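Local coordinates for unsaturated glucuronyl hydrolase (PDB 2ZZR), which hydrolyses unsaturated disaccharides derived from hyaluronan, chondroitin and heparin, releasing the unsaturated uronic acid by cleaving glycosidic bonds, at residues Leu36-Ile41 / Ala353-Leu358; Asn58-Met63 / Gly374-Asp379; Leu177-Leu182 / Pro256-Lys261; Trp250-Ile255 / Ile269-Met274. All blocks are in the same frame, centred on the assembly; numbering follows the deposited sequence.

How the interactions relate
All four contacts are largely buried, but they fall into two pairs on opposite sides of the chain's centre. Interactions 1 and 2 touch: Gly354 O lies 2.7 Å from Tyr60 N, and Leu358 N lies 3.0 Å from Asp379 OD1. Both pack loop or strand against a helix and draw on polar groups, with interaction 1 reaching an exposed edge at Ala353. Interactions 3 and 4 share helix 245-262 and meet where Leu177 CD2 comes within 3.6 Å of Trp250 O. Interaction 4 is almost wholly apolar helix-on-helix packing, whereas interaction 3 mixes leucine contacts with a buried glutamine, a serine and an arginine. Interaction 1 is the farthest out, its centre about 20 Å from that of the chain.

Interaction 1 of 4, residues Leu36-Ile41 / Ala353-Leu358; sequences LKQLYI and AGRPLL
Leu39 and Leu357 form the apolar part of this helix-to-loop contact, their side chains crossing at about a right angle with Leu39 CD2 3.8 Å from Leu357 CD2. The same Leu357 methyl also touches the base of Gln38, with CD2 3.8 Å from Gln38 CB. At the other end of the contact Ile41 lays CG2 against the loop backbone, 3.5 Å from Ala353 CA; this is the more exposed edge.

Between these lies packing of a polar side chain against main chain. Gln38 holds CG anti to its backbone N (chi1 -168°) and bends at chi2 (57°), which turns CD toward the loop. Gln38 CG then sits 3.5 Å from Arg355 O, and OE1 lies 3.5 Å from Arg355 CB. The amide thus lies against CB and the carbonyl O of Arg355.

No hydrogen bond joins the two segments directly; the polar link runs through their neighbours. Gln38 NE2 bonds to Ile352 O, just before the loop segment, and to Asn42 OD1. Asn42 in turn bonds Gly354 N and Arg355 O, while the Arg355 guanidinium turns away from the helix to bond Asn348 through NE. Gly354 adopts a positive phi (88°), which glycine accommodates readily.

Leu39 also rests on Cys76 of helix 70-84 and Leu383 of helix 376-390. The arrangement is therefore a loop, lying between helix 328-346 and strand 361-362, docked on helix 25-46 within the helical barrel of this glycosyl hydrolase family 88 enzyme, away from the probable substrate-binding residues.

Interaction 2 of 4, residues Asn58-Met63 / Gly374-Asp379; sequences NIYKVM and GNIWGD
Asn58 and Gly374 mark the nearest backbone approach, with Asn58 CA 6.0 Å from Gly374 CA, after which the paths separate: one segment runs on as strand 59-63, the other turns into a helix. Asn375 occupies the N-cap position, and the first helical turn is closed by Asp379 N bonding to Asn375 O at 3.0 Å.

Tyr60 spans the gap. Its chi1 (-77°) sets CG anti to the carbonyl carbon, and the ring beyond it extends to the start of the helix, where it meets Asp379 tip to tip. Tyr60 OH donates to Asp379 OD2 at 2.8 Å. Asp379 OD2 lies at the ring's edge, in its plane, whereas the hydroxyl comes from above the carboxylate, 67° out of its plane; the two flat groups stand nearly perpendicular, 88° apart. Asp379 OD2 also accepts a hydrogen bond from Leu357 N, and OD1 one from Leu358 N, so three donors fix the carboxylate. Ile376 adds an apolar flank, its CD1 4.3 Å from Tyr60 CZ.

Outside the pair, Tyr60 packs on Pro51, Thr52 and Thr55 of the antiparallel partner strand 50-56, and its backbone bonds to Gly354. Ile376 meets Phe72 of helix 70-84, placing the contact between a two-stranded hairpin and the N-terminal end of helix 376-390.

Interaction 3 of 4, residues Leu177-Leu182 / Pro256-Lys261; sequences LNIQLL and PLSYRK
Gln180 reaches Leu257 by two torsions: CG stands anti to the carbonyl carbon (chi1 -54°), and the chain bends at chi2 (-44°) to carry CD across the Leu257 side chain. Within the family's helical barrel, the contact joins the end of the short helix 175-178 and the start of helix 180-189 to the C-terminal half of helix 245-262, which is kinked at Pro256. Gln180 and Leu257 cross at about a right angle, with Gln180 CD 3.6 Å from Leu257 CB. The amide end lies close to Ser258 and Arg260.

Beside it, Leu177 CD1 packs 3.5 Å from Leu257 CD1, while its other methyl, CD2, adjoins Trp250, a probable substrate-binding residue. Ile179 supplies the other flank, its CD1 3.6 Å from Ser258 OG, a hydroxyl bonded to Gly254 O.

Arg260 is held in place by several groups. Lys261 CE sits 3.6 Å over the centre of the guanidinium and Leu257 CD2 lies above the opposite face toward its rim, while NH2 forms a salt bridge with the C-terminal carboxylate of Trp397. A further hold is internal to the helix: Arg260 NE donates to Leu257 O at 2.8 Å, with an N-H...O angle of 165° and a lone pair in the carbonyl plane as acceptor.

Interaction 4 of 4, residues Trp250-Ile255 / Ile269-Met274; sequences WGIYGI and ILFKGM
Ile255 reaches into the neighbouring helix with CD1 between two side chains, 3.6 Å from Met274 SD and 3.7 Å from Leu270 CD2. Its chi1 of -67° sets CG1 anti to the carbonyl carbon and CG2 anti to the backbone N, and CG2 then rests 4.1 Å from Phe271 CB. The isoleucine is thus in contact with three residues of the facing helix, Leu270, Phe271 and Met274.

One turn before Ile255, Gly251 lies under Met274. Met274 SD lies 3.9 Å from Gly251 CA, and the bend at chi3 (73°) brings CE to 4.0 Å from the same atom; a glycine, with no side chain, allows this close approach. The Ile252 and Phe271 side chains cross at a slant, Ile252 CG2 4.0 Å from Phe271 CE1.

Ile252 O lies in the plane of the Phe271 ring, at its edge, 3.7 Å from CD1. This buried carbonyl has no hydrogen-bond partner in the model, since Pro256, four residues on, has no N-H to offer; the slightly positive ring edge may compensate in part.

In the next shell Phe271 touches Pro256 and Met317 and meets Tyr331 edge-to-face. On the far side of helix 245-262, Trp250 points away from this contact, and its side chain, with a probable role in substrate binding, touches Asp174 and Thr309.

The segment axes approach to 9.1 Å at 158°, nearly antiparallel. Helices 245-262 and 265-280, joined by a short turn, form an antiparallel alpha-hairpin, consistent with the six-hairpin clan of this glycosyl hydrolase family 88 enzyme and its alpha barrel.

Interaction 1 of 4, residues Leu36-Ile41 / Ala353-Leu358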
# COMPACT_ATOMS: atom_id res chain seq x y z
N LEU A 36 -8.46 14.71 10.15
CA LEU A 36 -9.64 15.26 9.47
C LEU A 36 -9.62 16.79 9.38
O LEU A 36 -10.04 17.35 8.36
CB LEU A 36 -10.94 14.76 10.11
CG LEU A 36 -11.57 13.59 9.37
CD1 LEU A 36 -10.61 12.40 9.20
CD2 LEU A 36 -12.87 13.14 10.04
N LYS A 37 -9.11 17.45 10.41
CA LYS A 37 -8.93 18.90 10.39
C LYS A 37 -8.04 19.32 9.22
O LYS A 37 -8.34 20.29 8.52
CB LYS A 37 -8.34 19.40 11.71
CG LYS A 37 -9.34 19.43 12.86
CD LYS A 37 -8.65 19.82 14.15
CE LYS A 37 -9.60 19.71 15.33
NZ LYS A 37 -8.87 20.01 16.60
N GLN A 38 -6.97 18.56 9.00
CA GLN A 38 -6.09 18.80 7.84
C GLN A 38 -6.79 18.49 6.52
O GLN A 38 -6.64 19.23 5.55
CB GLN A 38 -4.78 18.00 7.97
CG GLN A 38 -3.71 18.42 6.95
CD GLN A 38 -3.37 19.91 7.03
OE1 GLN A 38 -2.83 20.37 8.04
NE2 GLN A 38 -3.70 20.65 5.98
N LEU A 39 -7.57 17.41 6.48
CA LEU A 39 -8.30 17.04 5.26
C LEU A 39 -9.31 18.10 4.84
O LEU A 39 -9.44 18.41 3.66
CB LEU A 39 -8.99 15.67 5.40
CG LEU A 39 -8.10 14.42 5.41
CD1 LEU A 39 -8.98 13.18 5.43
CD2 LEU A 39 -7.15 14.38 4.20
N TYR A 40 -10.02 18.67 5.82
CA TYR A 40 -11.00 19.72 5.52
C TYR A 40 -10.34 20.98 4.96
O TYR A 40 -10.85 21.58 4.00
CB TYR A 40 -11.86 20.04 6.74
CG TYR A 40 -13.03 19.10 6.91
CD1 TYR A 40 -12.98 18.06 7.84
CD2 TYR A 40 -14.17 19.23 6.12
CE1 TYR A 40 -14.05 17.19 7.99
CE2 TYR A 40 -15.24 18.36 6.26
CZ TYR A 40 -15.18 17.34 7.20
OH TYR A 40 -16.24 16.48 7.36
N ILE A 41 -9.21 21.36 5.55
CA ILE A 41 -8.37 22.46 5.06
C ILE A 41 -7.89 22.18 3.63
O ILE A 41 -7.87 23.09 2.79
CB ILE A 41 -7.18 22.72 6.03
CG1 ILE A 41 -7.69 23.36 7.33
CG2 ILE A 41 -6.09 23.59 5.39
CD1 ILE A 41 -6.67 23.42 8.44
N ALA A 353 -2.96 25.06 4.81
CA ALA A 353 -3.26 24.54 3.48
C ALA A 353 -2.09 23.78 2.85
O ALA A 353 -0.96 24.28 2.83
CB ALA A 353 -3.73 25.66 2.56
N GLY A 354 -2.36 22.57 2.38
CA GLY A 354 -1.37 21.77 1.66
C GLY A 354 -0.46 20.87 2.49
O GLY A 354 0.34 20.13 1.92
N ARG A 355 -0.57 20.94 3.81
CA ARG A 355 0.20 20.05 4.69
C ARG A 355 -0.31 18.62 4.53
O ARG A 355 -1.48 18.41 4.21
CB ARG A 355 0.10 20.48 6.16
CG ARG A 355 0.79 21.81 6.51
CD ARG A 355 2.28 21.70 6.72
NE ARG A 355 2.64 20.98 7.94
CZ ARG A 355 3.87 20.90 8.43
NH1 ARG A 355 4.10 20.22 9.55
NH2 ARG A 355 4.88 21.50 7.81
N PRO A 356 0.57 17.62 4.75
CA PRO A 356 0.15 16.23 4.71
C PRO A 356 -0.38 15.77 6.07
O PRO A 356 -0.26 16.50 7.05
CB PRO A 356 1.45 15.49 4.38
CG PRO A 356 2.50 16.30 5.05
CD PRO A 356 2.01 17.74 5.04
N LEU A 357 -0.96 14.58 6.12
CA LEU A 357 -1.40 14.01 7.39
C LEU A 357 -0.20 13.50 8.19
O LEU A 357 -0.19 13.54 9.42
CB LEU A 357 -2.39 12.87 7.15
CG LEU A 357 -3.63 13.14 6.29
CD1 LEU A 357 -4.54 11.93 6.31
CD2 LEU A 357 -4.38 14.39 6.79
N LEU A 358 0.80 13.02 7.45
CA LEU A 358 1.94 12.31 8.01
C LEU A 358 3.23 12.85 7.39
O LEU A 358 3.33 12.98 6.17
CB LEU A 358 1.79 10.81 7.73
CG LEU A 358 2.80 9.80 8.30
CD1 LEU A 358 2.68 9.65 9.81
CD2 LEU A 358 2.62 8.44 7.62

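Interaction 2 of 4, residues Asn58-Met63 / Gly374-Asp379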
# COMPACT_ATOMS: atom_id res chain seq x y z
N ASN A 58 7.07 20.21 2.77
CA ASN A 58 5.86 19.81 3.51
C ASN A 58 4.54 20.44 3.06
O ASN A 58 3.53 20.36 3.76
CB ASN A 58 6.07 19.91 5.03
CG ASN A 58 6.97 18.80 5.54
OD1 ASN A 58 6.96 17.69 5.01
ND2 ASN A 58 7.76 19.10 6.56
N ILE A 59 4.55 21.02 1.86
CA ILE A 59 3.33 21.51 1.22
C ILE A 59 3.12 20.83 -0.13
O ILE A 59 3.97 20.90 -1.02
CB ILE A 59 3.37 23.07 1.04
CG1 ILE A 59 3.59 23.79 2.39
CG2 ILE A 59 2.13 23.57 0.30
CD1 ILE A 59 2.46 23.63 3.42
N TYR A 60 1.98 20.15 -0.28
CA TYR A 60 1.60 19.56 -1.56
C TYR A 60 1.44 20.64 -2.61
O TYR A 60 1.03 21.75 -2.30
CB TYR A 60 0.27 18.82 -1.46
CG TYR A 60 0.32 17.47 -0.79
CD1 TYR A 60 0.96 16.39 -1.40
CD2 TYR A 60 -0.32 17.26 0.44
CE1 TYR A 60 0.99 15.14 -0.78
CE2 TYR A 60 -0.29 16.02 1.06
CZ TYR A 60 0.37 14.96 0.45
OH TYR A 60 0.40 13.73 1.06
N LYS A 61 1.79 20.30 -3.85
CA LYS A 61 1.34 21.07 -4.99
C LYS A 61 0.02 20.47 -5.49
O LYS A 61 -0.39 19.39 -5.04
CB LYS A 61 2.41 21.11 -6.09
CG LYS A 61 3.56 22.05 -5.75
CD LYS A 61 4.72 21.94 -6.73
CE LYS A 61 5.92 22.71 -6.20
NZ LYS A 61 7.12 22.51 -7.05
N VAL A 62 -0.62 21.17 -6.42
CA VAL A 62 -1.92 20.77 -6.94
C VAL A 62 -1.76 20.28 -8.38
O VAL A 62 -1.07 20.91 -9.18
CB VAL A 62 -2.94 21.94 -6.89
CG1 VAL A 62 -4.31 21.48 -7.34
CG2 VAL A 62 -3.01 22.52 -5.48
N MET A 63 -2.40 19.15 -8.70
CA MET A 63 -2.27 18.53 -10.02
C MET A 63 -3.57 17.93 -10.53
O MET A 63 -4.54 17.76 -9.78
CB MET A 63 -1.17 17.46 -9.98
CG MET A 63 -1.60 16.16 -9.29
SD MET A 63 -0.48 14.80 -9.66
CE MET A 63 -0.74 14.62 -11.43
N GLY A 374 6.08 14.61 3.21
CA GLY A 374 4.84 13.87 3.25
C GLY A 374 4.55 13.30 1.87
O GLY A 374 5.00 13.84 0.85
N ASN A 375 3.81 12.20 1.82
CA ASN A 375 3.33 11.67 0.55
C ASN A 375 1.92 11.13 0.70
O ASN A 375 1.47 10.82 1.81
CB ASN A 375 4.31 10.67 -0.09
CG ASN A 375 4.67 9.50 0.82
OD1 ASN A 375 5.84 9.24 1.11
ND2 ASN A 375 3.66 8.78 1.26
N ILE A 376 1.20 11.06 -0.41
CA ILE A 376 -0.24 10.83 -0.35
C ILE A 376 -0.61 9.38 -0.01
O ILE A 376 -1.64 9.15 0.64
CB ILE A 376 -0.98 11.37 -1.60
CG1 ILE A 376 -2.50 11.44 -1.38
CG2 ILE A 376 -0.60 10.57 -2.87
CD1 ILE A 376 -2.91 12.31 -0.18
N TRP A 377 0.22 8.42 -0.41
CA TRP A 377 -0.04 7.02 -0.02
C TRP A 377 0.26 6.80 1.47
O TRP A 377 -0.45 6.05 2.15
CB TRP A 377 0.71 6.02 -0.91
CG TRP A 377 2.19 6.21 -0.90
CD1 TRP A 377 3.10 5.57 -0.10
CD2 TRP A 377 2.94 7.12 -1.71
NE1 TRP A 377 4.38 6.03 -0.38
CE2 TRP A 377 4.30 6.98 -1.36
CE3 TRP A 377 2.59 8.05 -2.70
CZ2 TRP A 377 5.31 7.72 -1.97
CZ3 TRP A 377 3.59 8.79 -3.31
CH2 TRP A 377 4.94 8.63 -2.93
N GLY A 378 1.30 7.46 1.98
CA GLY A 378 1.60 7.44 3.41
C GLY A 378 0.46 8.03 4.22
O GLY A 378 0.07 7.48 5.25
N ASP A 379 -0.08 9.15 3.74
CA ASP A 379 -1.26 9.76 4.37
C ASP A 379 -2.43 8.79 4.36
O ASP A 379 -3.09 8.59 5.39
CB ASP A 379 -1.68 11.03 3.62
CG ASP A 379 -0.76 12.20 3.89
OD1 ASP A 379 0.24 12.06 4.63
OD2 ASP A 379 -1.06 13.30 3.36

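Interaction 3 of 4, residues Leu177-Leu182 / Pro256-Lys261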
# COMPACT_ATOMS: atom_id res chain seq x y z
N LEU A 177 -0.52 -5.06 -4.51
CA LEU A 177 -1.67 -4.25 -4.06
C LEU A 177 -2.68 -4.02 -5.18
O LEU A 177 -3.86 -3.74 -4.91
CB LEU A 177 -1.20 -2.89 -3.52
CG LEU A 177 -0.81 -2.73 -2.05
CD1 LEU A 177 -2.04 -2.67 -1.15
CD2 LEU A 177 0.19 -3.80 -1.59
N ASN A 178 -2.21 -4.12 -6.42
CA ASN A 178 -3.04 -3.82 -7.59
C ASN A 178 -3.87 -5.00 -8.10
O ASN A 178 -4.86 -4.81 -8.81
CB ASN A 178 -2.18 -3.20 -8.68
CG ASN A 178 -1.74 -1.79 -8.33
OD1 ASN A 178 -2.46 -0.83 -8.57
ND2 ASN A 178 -0.56 -1.67 -7.72
N ILE A 179 -3.49 -6.22 -7.72
CA ILE A 179 -4.28 -7.40 -8.11
C ILE A 179 -5.56 -7.54 -7.28
O ILE A 179 -6.43 -8.34 -7.60
CB ILE A 179 -3.45 -8.72 -8.08
CG1 ILE A 179 -3.00 -9.08 -6.66
CG2 ILE A 179 -2.25 -8.62 -9.04
CD1 ILE A 179 -2.34 -10.47 -6.53
N GLN A 180 -5.68 -6.76 -6.21
CA GLN A 180 -6.91 -6.81 -5.40
C GLN A 180 -8.10 -6.37 -6.25
O GLN A 180 -9.20 -6.93 -6.14
CB GLN A 180 -6.77 -5.96 -4.13
CG GLN A 180 -5.52 -6.30 -3.27
CD GLN A 180 -5.28 -7.81 -3.09
OE1 GLN A 180 -4.16 -8.29 -3.30
NE2 GLN A 180 -6.31 -8.53 -2.70
N LEU A 181 -7.84 -5.41 -7.14
CA LEU A 181 -8.81 -4.96 -8.14
C LEU A 181 -9.34 -6.12 -8.97
O LEU A 181 -10.53 -6.20 -9.28
CB LEU A 181 -8.16 -3.90 -9.04
CG LEU A 181 -8.88 -3.41 -10.30
CD1 LEU A 181 -10.21 -2.75 -9.92
CD2 LEU A 181 -7.99 -2.44 -11.05
N LEU A 182 -8.44 -7.05 -9.31
CA LEU A 182 -8.81 -8.21 -10.11
C LEU A 182 -9.64 -9.23 -9.33
O LEU A 182 -10.58 -9.81 -9.88
CB LEU A 182 -7.58 -8.88 -10.73
CG LEU A 182 -6.74 -7.95 -11.61
CD1 LEU A 182 -5.56 -8.72 -12.18
CD2 LEU A 182 -7.58 -7.32 -12.73
N PRO A 256 -1.21 -10.61 2.95
CA PRO A 256 -2.51 -10.89 3.60
C PRO A 256 -3.73 -10.48 2.76
O PRO A 256 -4.75 -11.17 2.80
CB PRO A 256 -2.44 -10.10 4.92
CG PRO A 256 -1.36 -9.09 4.72
CD PRO A 256 -0.37 -9.73 3.78
N LEU A 257 -3.61 -9.40 1.99
CA LEU A 257 -4.72 -9.00 1.11
C LEU A 257 -5.06 -10.12 0.12
O LEU A 257 -6.22 -10.49 -0.05
CB LEU A 257 -4.40 -7.70 0.36
CG LEU A 257 -4.46 -6.41 1.18
CD1 LEU A 257 -3.97 -5.25 0.34
CD2 LEU A 257 -5.89 -6.14 1.68
N SER A 258 -4.03 -10.70 -0.50
CA SER A 258 -4.23 -11.82 -1.42
C SER A 258 -4.68 -13.09 -0.71
O SER A 258 -5.47 -13.87 -1.25
CB SER A 258 -2.95 -12.09 -2.21
OG SER A 258 -2.59 -10.94 -2.94
N TYR A 259 -4.17 -13.29 0.51
CA TYR A 259 -4.56 -14.45 1.32
C TYR A 259 -6.08 -14.51 1.53
O TYR A 259 -6.67 -15.59 1.51
CB TYR A 259 -3.83 -14.46 2.66
CG TYR A 259 -4.30 -15.57 3.57
CD1 TYR A 259 -3.80 -16.86 3.46
CD2 TYR A 259 -5.28 -15.32 4.54
CE1 TYR A 259 -4.25 -17.88 4.30
CE2 TYR A 259 -5.74 -16.33 5.37
CZ TYR A 259 -5.23 -17.61 5.24
OH TYR A 259 -5.69 -18.62 6.07
N ARG A 260 -6.71 -13.35 1.73
CA ARG A 260 -8.18 -13.31 1.87
C ARG A 260 -8.85 -14.11 0.77
O ARG A 260 -9.83 -14.81 1.01
CB ARG A 260 -8.71 -11.88 1.74
CG ARG A 260 -8.24 -10.88 2.76
CD ARG A 260 -8.82 -9.51 2.40
NE ARG A 260 -8.36 -9.06 1.08
CZ ARG A 260 -8.99 -8.19 0.31
NH1 ARG A 260 -10.14 -7.64 0.70
NH2 ARG A 260 -8.48 -7.85 -0.87
N LYS A 261 -8.31 -13.98 -0.43
CA LYS A 261 -8.95 -14.46 -1.64
C LYS A 261 -8.42 -15.81 -2.11
O LYS A 261 -8.99 -16.44 -3.02
CB LYS A 261 -8.79 -13.42 -2.75
CG LYS A 261 -9.21 -12.01 -2.34
CD LYS A 261 -10.67 -11.95 -1.91
CE LYS A 261 -11.07 -10.55 -1.47
NZ LYS A 261 -12.50 -10.55 -1.02

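Interaction 4 of 4, residues Trp250-Ile255 / Ile269-Met274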
# COMPACT_ATOMS: atom_id res chain seq x y z
N TRP A 250 5.16 -3.35 0.96
CA TRP A 250 4.22 -3.80 -0.07
C TRP A 250 3.98 -5.30 0.05
O TRP A 250 2.86 -5.77 -0.16
CB TRP A 250 4.72 -3.49 -1.48
CG TRP A 250 4.76 -2.03 -1.88
CD1 TRP A 250 5.77 -1.41 -2.57
CD2 TRP A 250 3.76 -1.02 -1.66
NE1 TRP A 250 5.47 -0.08 -2.78
CE2 TRP A 250 4.24 0.18 -2.23
CE3 TRP A 250 2.51 -1.01 -1.02
CZ2 TRP A 250 3.51 1.39 -2.19
CZ3 TRP A 250 1.78 0.20 -0.98
CH2 TRP A 250 2.29 1.38 -1.56
N GLY A 251 5.03 -6.06 0.39
CA GLY A 251 4.89 -7.49 0.64
C GLY A 251 4.06 -7.76 1.89
O GLY A 251 3.13 -8.57 1.86
N ILE A 252 4.38 -7.05 2.97
CA ILE A 252 3.69 -7.21 4.26
C ILE A 252 2.18 -6.99 4.15
O ILE A 252 1.42 -7.70 4.80
CB ILE A 252 4.32 -6.33 5.37
CG1 ILE A 252 5.74 -6.81 5.66
CG2 ILE A 252 3.48 -6.36 6.66
CD1 ILE A 252 6.59 -5.79 6.40
N TYR A 253 1.77 -6.05 3.31
CA TYR A 253 0.33 -5.80 3.13
C TYR A 253 -0.24 -6.59 1.95
O TYR A 253 -1.33 -7.16 2.05
CB TYR A 253 0.06 -4.30 2.99
CG TYR A 253 -1.39 -3.86 3.17
CD1 TYR A 253 -1.78 -2.57 2.82
CD2 TYR A 253 -2.36 -4.72 3.70
CE1 TYR A 253 -3.11 -2.13 2.99
CE2 TYR A 253 -3.70 -4.30 3.86
CZ TYR A 253 -4.06 -3.01 3.50
OH TYR A 253 -5.36 -2.57 3.66
N GLY A 254 0.50 -6.66 0.85
CA GLY A 254 0.01 -7.38 -0.33
C GLY A 254 -0.26 -8.86 -0.08
O GLY A 254 -1.20 -9.42 -0.66
N ILE A 255 0.55 -9.49 0.77
CA ILE A 255 0.38 -10.92 1.05
C ILE A 255 -0.96 -11.22 1.77
O ILE A 255 -1.75 -12.00 1.25
CB ILE A 255 1.59 -11.54 1.80
CG1 ILE A 255 2.83 -11.55 0.89
CG2 ILE A 255 1.25 -12.96 2.28
CD1 ILE A 255 4.14 -11.86 1.63
N ILE A 269 2.96 -18.09 6.05
CA ILE A 269 4.39 -18.29 6.32
C ILE A 269 5.23 -17.21 5.62
O ILE A 269 6.16 -16.65 6.23
CB ILE A 269 4.85 -19.73 5.95
CG1 ILE A 269 4.14 -20.77 6.83
CG2 ILE A 269 6.37 -19.87 6.07
CD1 ILE A 269 4.17 -20.51 8.33
N LEU A 270 4.88 -16.89 4.38
CA LEU A 270 5.57 -15.83 3.65
C LEU A 270 5.42 -14.48 4.36
O LEU A 270 6.39 -13.71 4.46
CB LEU A 270 5.05 -15.75 2.21
CG LEU A 270 5.98 -15.05 1.21
CD1 LEU A 270 7.30 -15.83 1.04
CD2 LEU A 270 5.29 -14.87 -0.11
N PHE A 271 4.21 -14.21 4.86
CA PHE A 271 3.98 -13.03 5.70
C PHE A 271 4.88 -13.00 6.92
O PHE A 271 5.46 -11.97 7.24
CB PHE A 271 2.51 -12.96 6.17
CG PHE A 271 2.27 -11.95 7.27
CD1 PHE A 271 1.92 -10.64 6.97
CD2 PHE A 271 2.40 -12.31 8.62
CE1 PHE A 271 1.69 -9.69 7.99
CE2 PHE A 271 2.19 -11.38 9.65
CZ PHE A 271 1.83 -10.07 9.33
N LYS A 272 4.98 -14.13 7.63
CA LYS A 272 5.78 -14.19 8.84
C LYS A 272 7.24 -13.85 8.52
O LYS A 272 7.87 -13.08 9.23
CB LYS A 272 5.63 -15.56 9.51
CG LYS A 272 4.29 -15.73 10.28
CD LYS A 272 3.84 -17.20 10.42
CE LYS A 272 4.77 -18.05 11.30
NZ LYS A 272 4.79 -17.68 12.74
N GLY A 273 7.73 -14.40 7.41
CA GLY A 273 9.11 -14.13 6.98
C GLY A 273 9.35 -12.65 6.72
O GLY A 273 10.28 -12.06 7.29
N MET A 274 8.52 -12.06 5.87
CA MET A 274 8.70 -10.66 5.47
C MET A 274 8.48 -9.69 6.62
O MET A 274 9.19 -8.69 6.75
CB MET A 274 7.79 -10.29 4.29
CG MET A 274 8.04 -11.10 3.02
SD MET A 274 7.40 -10.31 1.54
CE MET A 274 8.57 -8.96 1.31